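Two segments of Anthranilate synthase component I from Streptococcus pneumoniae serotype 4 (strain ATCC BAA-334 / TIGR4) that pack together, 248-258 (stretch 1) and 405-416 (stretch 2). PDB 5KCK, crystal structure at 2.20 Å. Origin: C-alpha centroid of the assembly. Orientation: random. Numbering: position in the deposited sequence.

Stretch 1 248-258: GDYQIIGASPE
Stretch 2, residues 405-416: LAIAIRTMILKN

Paired antiparallel strands show how a backbone ladder and side-chain packing share one register. Here the strand ending at Gly254 runs antiparallel to strand 411-415, at 160°, their axes approaching to 4.5 Å. Two narrow rings anchor the pair: Gln251 N to Leu414 O and Leu414 N to Gln251 O, both 2.9 Å, then Ile253 N to Met412 O at 3.0 Å and Met412 N to Ile253 O at 2.7 Å. All four are nearly straight, as extended backbones (phi −107° to −131°, psi 112° to 151°) allow. Between these rings Ile252 faces Ile413, CA to CA 4.9 Å, without hydrogen bonds.

Beyond Gly254 the regular ladder ends. Ala255 N still reaches Arg410 O (3.2 Å), but Arg410 takes a left-handed conformation (phi/psi 49°/43°), and bonding passes partly to a side chain. Ser256, chi1 t, donates OG to Ile407 O at 2.6 Å; the same OG weakly accepts Glu258 N at 3.3 Å. Ile407 N closes the far end on Glu258 O, 2.9 Å. Ile407 O also receives Ile409 N (2.8 Å), while Thr411 OG1 donates to Ile409 O (2.8 Å), bracing the loop.

Packing follows strand alternation. Ile252 (m, t) and Ile413 (m, m) share one face, with Ile252 CG1 3.8 Å from Ile413 CD1; Ile252 CG2 also meets Thr411 CG2 at 3.6 Å. At Gly254, whose CA is 4.0 Å from Thr411 CA, a CB would point to this face and clash with Thr411 OG1. On the other face, Ile253 (m, t) CD1 lies 4.3 Å from Leu414 (chi1 −95°, chi2 p) CD1.

Polar side chains also lie against carbon atoms. Lys415 extends (t, t, t, m), its CG 3.6 Å from Tyr250 (chi1 p) CB. The Arg410 guanidinium (m, −110°, m) presents one face to Pro257 CD, and Glu258 (m, t) CD rests 3.7 Å from Ile409 CD1. Together the stretches bury 903 Å².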

ATOM      1  N   GLY A 248       8.421  28.490  -7.474  1.00 23.88           N
ATOM      2  CA  GLY A 248       8.501  29.328  -8.649  1.00 25.19           C
ATOM      3  C   GLY A 248       9.908  29.435  -9.186  1.00 37.04           C
ATOM      4  O   GLY A 248      10.248  28.772 -10.170  1.00 44.75           O
ATOM      5  N   ASP A 249      10.743  30.263  -8.564  1.00 28.15           N
ATOM      6  CA  ASP A 249      12.124  30.378  -9.012  1.00 36.44           C
ATOM      7  C   ASP A 249      13.049  29.382  -8.320  1.00 34.46           C
ATOM      8  O   ASP A 249      14.241  29.347  -8.635  1.00 34.48           O
ATOM      9  CB  ASP A 249      12.642  31.812  -8.820  1.00 35.15           C
ATOM     10  CG  ASP A 249      12.533  32.293  -7.387  1.00 47.11           C
ATOM     11  OD1 ASP A 249      11.658  31.794  -6.649  1.00 52.23           O
ATOM     12  OD2 ASP A 249      13.323  33.182  -7.002  1.00 58.46           O
ATOM     13  N   TYR A 250      12.537  28.575  -7.395  1.00 26.46           N
ATOM     14  CA  TYR A 250      13.304  27.457  -6.870  1.00 31.31           C
ATOM     15  C   TYR A 250      12.339  26.377  -6.409  1.00 26.36           C
ATOM     16  O   TYR A 250      11.154  26.631  -6.172  1.00 25.55           O
ATOM     17  CB  TYR A 250      14.258  27.879  -5.738  1.00 23.86           C
ATOM     18  CG  TYR A 250      13.600  28.271  -4.434  1.00 31.31           C
ATOM     19  CD1 TYR A 250      13.060  29.538  -4.260  1.00 23.18           C
ATOM     20  CD2 TYR A 250      13.548  27.381  -3.356  1.00 22.29           C
ATOM     21  CE1 TYR A 250      12.465  29.906  -3.060  1.00 24.30           C
ATOM     22  CE2 TYR A 250      12.961  27.746  -2.144  1.00 21.34           C
ATOM     23  CZ  TYR A 250      12.418  29.012  -2.007  1.00 27.24           C
ATOM     24  OH  TYR A 250      11.818  29.398  -0.827  1.00 23.88           O
ATOM     25  N   GLN A 251      12.850  25.150  -6.337  1.00 24.31           N
ATOM     26  CA  GLN A 251      12.080  24.006  -5.874  1.00 24.08           C
ATOM     27  C   GLN A 251      12.862  23.276  -4.794  1.00 24.01           C
ATOM     28  O   GLN A 251      14.096  23.268  -4.791  1.00 30.55           O
ATOM     29  CB  GLN A 251      11.741  23.007  -7.006  1.00 25.04           C
ATOM     30  CG  GLN A 251      10.871  23.540  -8.145  1.00 25.32           C
ATOM     31  CD  GLN A 251      11.629  24.448  -9.085  1.00 29.30           C
ATOM     32  OE1 GLN A 251      12.742  24.131  -9.510  1.00 37.15           O
ATOM     33  NE2 GLN A 251      11.039  25.594  -9.404  1.00 32.78           N
ATOM     34  N   ILE A 252      12.127  22.632  -3.899  1.00 23.43           N
ATOM     35  CA  ILE A 252      12.698  21.821  -2.832  1.00 28.75           C
ATOM     36  C   ILE A 252      12.115  20.422  -2.966  1.00 26.45           C
ATOM     37  O   ILE A 252      10.888  20.252  -3.009  1.00 23.51           O
ATOM     38  CB  ILE A 252      12.418  22.435  -1.454  1.00 28.22           C
ATOM     39  CG1 ILE A 252      13.151  23.776  -1.324  1.00 22.11           C
ATOM     40  CG2 ILE A 252      12.844  21.494  -0.331  1.00 22.44           C
ATOM     41  CD1 ILE A 252      12.872  24.474  -0.032  1.00 27.60           C
ATOM     42  N   ILE A 253      12.989  19.426  -3.078  1.00 24.89           N
ATOM     43  CA  ILE A 253      12.590  18.041  -3.302  1.00 25.62           C
ATOM     44  C   ILE A 253      13.324  17.175  -2.292  1.00 30.83           C
ATOM     45  O   ILE A 253      14.559  17.196  -2.238  1.00 26.64           O
ATOM     46  CB  ILE A 253      12.906  17.570  -4.729  1.00 26.88           C
ATOM     47  CG1 ILE A 253      12.526  18.644  -5.750  1.00 26.66           C
ATOM     48  CG2 ILE A 253      12.190  16.255  -5.019  1.00 35.39           C
ATOM     49  CD1 ILE A 253      12.939  18.307  -7.192  1.00 31.98           C
ATOM     50  N   GLY A 254      12.582  16.400  -1.509  1.00 25.75           N
ATOM     51  CA  GLY A 254      13.271  15.650  -0.478  1.00 29.57           C
ATOM     52  C   GLY A 254      12.510  14.443   0.012  1.00 33.94           C
ATOM     53  O   GLY A 254      11.314  14.277  -0.237  1.00 26.05           O
ATOM     54  N   ALA A 255      13.251  13.604   0.742  1.00 27.16           N
ATOM     55  CA  ALA A 255      12.759  12.354   1.301  1.00 27.70           C
ATOM     56  C   ALA A 255      13.365  12.160   2.695  1.00 32.06           C
ATOM     57  O   ALA A 255      14.029  11.171   2.988  1.00 33.04           O
ATOM     58  CB  ALA A 255      13.100  11.179   0.388  1.00 29.30           C
ATOM     59  N   SER A 256      13.159  13.137   3.565  1.00 26.46           N
ATOM     60  CA  SER A 256      13.721  13.066   4.910  1.00 31.54           C
ATOM     61  C   SER A 256      13.074  11.935   5.700  1.00 32.06           C
ATOM     62  O   SER A 256      11.844  11.874   5.791  1.00 34.25           O
ATOM     63  CB  SER A 256      13.519  14.373   5.656  1.00 25.09           C
ATOM     64  OG  SER A 256      13.951  14.225   6.997  1.00 30.91           O
ATOM     65  N   PRO A 257      13.857  11.028   6.281  1.00 36.63           N
ATOM     66  CA  PRO A 257      13.291   9.992   7.153  1.00 32.50           C
ATOM     67  C   PRO A 257      13.200  10.377   8.622  1.00 40.21           C
ATOM     68  O   PRO A 257      12.721   9.567   9.424  1.00 40.50           O
ATOM     69  CB  PRO A 257      14.275   8.831   6.957  1.00 35.16           C
ATOM     70  CG  PRO A 257      15.587   9.503   6.696  1.00 37.62           C
ATOM     71  CD  PRO A 257      15.286  10.807   5.993  1.00 30.63           C
ATOM     72  N   GLU A 258      13.605  11.591   8.995  1.00 26.80           N
ATOM     73  CA  GLU A 258      13.746  11.977  10.397  1.00 26.39           C
ATOM     74  C   GLU A 258      12.835  13.160  10.701  1.00 24.79           C
ATOM     75  O   GLU A 258      13.042  14.260  10.178  1.00 28.21           O
ATOM     76  CB  GLU A 258      15.202  12.314  10.724  1.00 27.07           C
ATOM     77  CG  GLU A 258      16.177  11.175  10.434  1.00 46.88           C
ATOM     78  CD  GLU A 258      17.568  11.423  11.007  1.00 55.15           C
ATOM     79  OE1 GLU A 258      17.709  12.335  11.853  1.00 57.40           O
ATOM     80  OE2 GLU A 258      18.515  10.704  10.610  1.00 59.66           O
ATOM     81  N   LEU A 405       6.864  18.629  11.315  1.00 19.75           N
ATOM     82  CA  LEU A 405       8.068  19.150  10.683  1.00 16.36           C
ATOM     83  C   LEU A 405       9.124  18.058  10.572  1.00 21.70           C
ATOM     84  O   LEU A 405       9.450  17.401  11.566  1.00 19.76           O
ATOM     85  CB  LEU A 405       8.626  20.335  11.478  1.00 21.62           C
ATOM     86  CG  LEU A 405       7.809  21.629  11.456  1.00 26.16           C
ATOM     87  CD1 LEU A 405       8.480  22.660  12.327  1.00 23.07           C
ATOM     88  CD2 LEU A 405       7.653  22.149  10.027  1.00 24.61           C
ATOM     89  N   ALA A 406       9.664  17.880   9.370  1.00 16.58           N
ATOM     90  CA  ALA A 406      10.804  17.000   9.148  1.00 19.78           C
ATOM     91  C   ALA A 406      12.121  17.770   9.248  1.00 20.76           C
ATOM     92  O   ALA A 406      12.193  18.965   8.942  1.00 21.67           O
ATOM     93  CB  ALA A 406      10.703  16.334   7.774  1.00 17.18           C
ATOM     94  N   ILE A 407      13.171  17.069   9.679  1.00 18.03           N
ATOM     95  CA  ILE A 407      14.528  17.602   9.565  1.00 17.48           C
ATOM     96  C   ILE A 407      14.918  17.674   8.093  1.00 21.68           C
ATOM     97  O   ILE A 407      14.792  16.690   7.357  1.00 21.91           O
ATOM     98  CB  ILE A 407      15.523  16.720  10.331  1.00 18.11           C
ATOM     99  CG1 ILE A 407      15.078  16.494  11.781  1.00 18.14           C
ATOM    100  CG2 ILE A 407      16.928  17.330  10.263  1.00 21.00           C
ATOM    101  CD1 ILE A 407      15.956  15.476  12.501  1.00 22.00           C
ATOM    102  N   ALA A 408      15.442  18.824   7.659  1.00 23.04           N
ATOM    103  CA  ALA A 408      15.765  19.023   6.240  1.00 25.16           C
ATOM    104  C   ALA A 408      17.125  18.397   5.898  1.00 23.77           C
ATOM    105  O   ALA A 408      18.114  19.064   5.597  1.00 26.67           O
ATOM    106  CB  ALA A 408      15.712  20.503   5.887  1.00 17.73           C
ATOM    107  N   ILE A 409      17.160  17.072   5.969  1.00 29.98           N
ATOM    108  CA  ILE A 409      18.248  16.283   5.413  1.00 28.36           C
ATOM    109  C   ILE A 409      17.684  15.500   4.237  1.00 26.81           C
ATOM    110  O   ILE A 409      16.472  15.424   4.039  1.00 24.14           O
ATOM    111  CB  ILE A 409      18.880  15.329   6.442  1.00 26.76           C
ATOM    112  CG1 ILE A 409      17.825  14.359   6.960  1.00 26.57           C
ATOM    113  CG2 ILE A 409      19.562  16.093   7.577  1.00 20.27           C
ATOM    114  CD1 ILE A 409      18.331  13.448   8.050  1.00 32.85           C
ATOM    115  N   ARG A 410      18.581  14.892   3.465  1.00 24.03           N
ATOM    116  CA  ARG A 410      18.199  14.161   2.260  1.00 22.48           C
ATOM    117  C   ARG A 410      17.271  15.011   1.396  1.00 27.76           C
ATOM    118  O   ARG A 410      16.255  14.549   0.869  1.00 30.23           O
ATOM    119  CB  ARG A 410      17.559  12.821   2.616  1.00 31.63           C
ATOM    120  CG  ARG A 410      18.486  11.877   3.366  1.00 50.13           C
ATOM    121  CD  ARG A 410      18.877  10.708   2.483  1.00 62.15           C
ATOM    122  NE  ARG A 410      17.685  10.052   1.962  1.00 65.91           N
ATOM    123  CZ  ARG A 410      16.998   9.128   2.623  1.00 76.83           C
ATOM    124  NH1 ARG A 410      17.395   8.739   3.829  1.00 78.51           N
ATOM    125  NH2 ARG A 410      15.913   8.591   2.082  1.00 81.42           N
ATOM    126  N   THR A 411      17.626  16.280   1.263  1.00 20.24           N
ATOM    127  CA  THR A 411      16.796  17.264   0.591  1.00 31.76           C
ATOM    128  C   THR A 411      17.619  17.941  -0.493  1.00 35.18           C
ATOM    129  O   THR A 411      18.758  18.349  -0.249  1.00 31.42           O
ATOM    130  CB  THR A 411      16.273  18.289   1.596  1.00 26.61           C
ATOM    131  OG1 THR A 411      15.447  17.618   2.556  1.00 25.50           O
ATOM    132  CG2 THR A 411      15.470  19.373   0.901  1.00 29.34           C
HETATM  133  N   MSE A 412      17.042  18.049  -1.682  1.00 23.04           N
HETATM  134  CA  MSE A 412      17.688  18.711  -2.804  1.00 22.00           C
HETATM  135  C   MSE A 412      17.055  20.080  -3.097  1.00 21.94           C
HETATM  136  O   MSE A 412      15.836  20.234  -3.066  1.00 26.73           O
HETATM  137  CB  MSE A 412      17.622  17.806  -4.041  1.00 22.11           C
HETATM  138  CG  MSE A 412      18.206  18.382  -5.310  1.00 36.58           C
HETATM  139 SE   MSE A 412      17.905  17.179  -6.853  1.00 52.84          SE
HETATM  140  CE  MSE A 412      19.037  15.686  -6.273  1.00 43.37           C
ATOM    141  N   ILE A 413      17.890  21.071  -3.391  1.00 23.36           N
ATOM    142  CA  ILE A 413      17.438  22.407  -3.759  1.00 21.69           C
ATOM    143  C   ILE A 413      17.734  22.616  -5.236  1.00 28.20           C
ATOM    144  O   ILE A 413      18.885  22.471  -5.671  1.00 28.31           O
ATOM    145  CB  ILE A 413      18.129  23.500  -2.924  1.00 32.27           C
ATOM    146  CG1 ILE A 413      18.146  23.137  -1.435  1.00 35.59           C
ATOM    147  CG2 ILE A 413      17.476  24.848  -3.176  1.00 21.97           C
ATOM    148  CD1 ILE A 413      16.798  22.814  -0.880  1.00 51.56           C
ATOM    149  N   LEU A 414      16.710  22.995  -5.995  1.00 28.83           N
ATOM    150  CA  LEU A 414      16.857  23.358  -7.405  1.00 28.77           C
ATOM    151  C   LEU A 414      16.700  24.867  -7.531  1.00 30.69           C
ATOM    152  O   LEU A 414      15.608  25.403  -7.322  1.00 30.32           O
ATOM    153  CB  LEU A 414      15.836  22.630  -8.274  1.00 27.77           C
ATOM    154  CG  LEU A 414      16.382  21.344  -8.893  1.00 43.03           C
ATOM    155  CD1 LEU A 414      16.721  20.343  -7.825  1.00 41.78           C
ATOM    156  CD2 LEU A 414      15.385  20.770  -9.852  1.00 48.81           C
ATOM    157  N   LYS A 415      17.790  25.543  -7.874  1.00 25.22           N
ATOM    158  CA  LYS A 415      17.794  26.994  -7.977  1.00 26.96           C
ATOM    159  C   LYS A 415      19.020  27.408  -8.776  1.00 31.79           C
ATOM    160  O   LYS A 415      20.037  26.711  -8.774  1.00 27.26           O
ATOM    161  CB  LYS A 415      17.803  27.645  -6.586  1.00 30.02           C
ATOM    162  CG  LYS A 415      17.512  29.138  -6.561  1.00 31.37           C
ATOM    163  CD  LYS A 415      17.519  29.665  -5.128  1.00 33.31           C
ATOM    164  CE  LYS A 415      17.105  31.128  -5.081  1.00 40.02           C
ATOM    165  NZ  LYS A 415      17.848  31.969  -6.072  1.00 48.24           N
ATOM    166  N   ASN A 416      18.914  28.550  -9.460  1.00 32.57           N
ATOM    167  CA  ASN A 416      20.022  29.096 -10.249  1.00 33.69           C
ATOM    168  C   ASN A 416      20.452  28.127 -11.348  1.00 34.15           C
ATOM    169  O   ASN A 416      21.624  28.084 -11.728  1.00 31.51           O
ATOM    170  CB  ASN A 416      21.217  29.454  -9.358  1.00 29.88           C
ATOM    171  CG  ASN A 416      20.807  30.216  -8.108  1.00 34.30           C
ATOM    172  OD1 ASN A 416      20.059  31.190  -8.179  1.00 37.09           O
ATOM    173  ND2 ASN A 416      21.290  29.764  -6.951  1.00 30.40           N
TER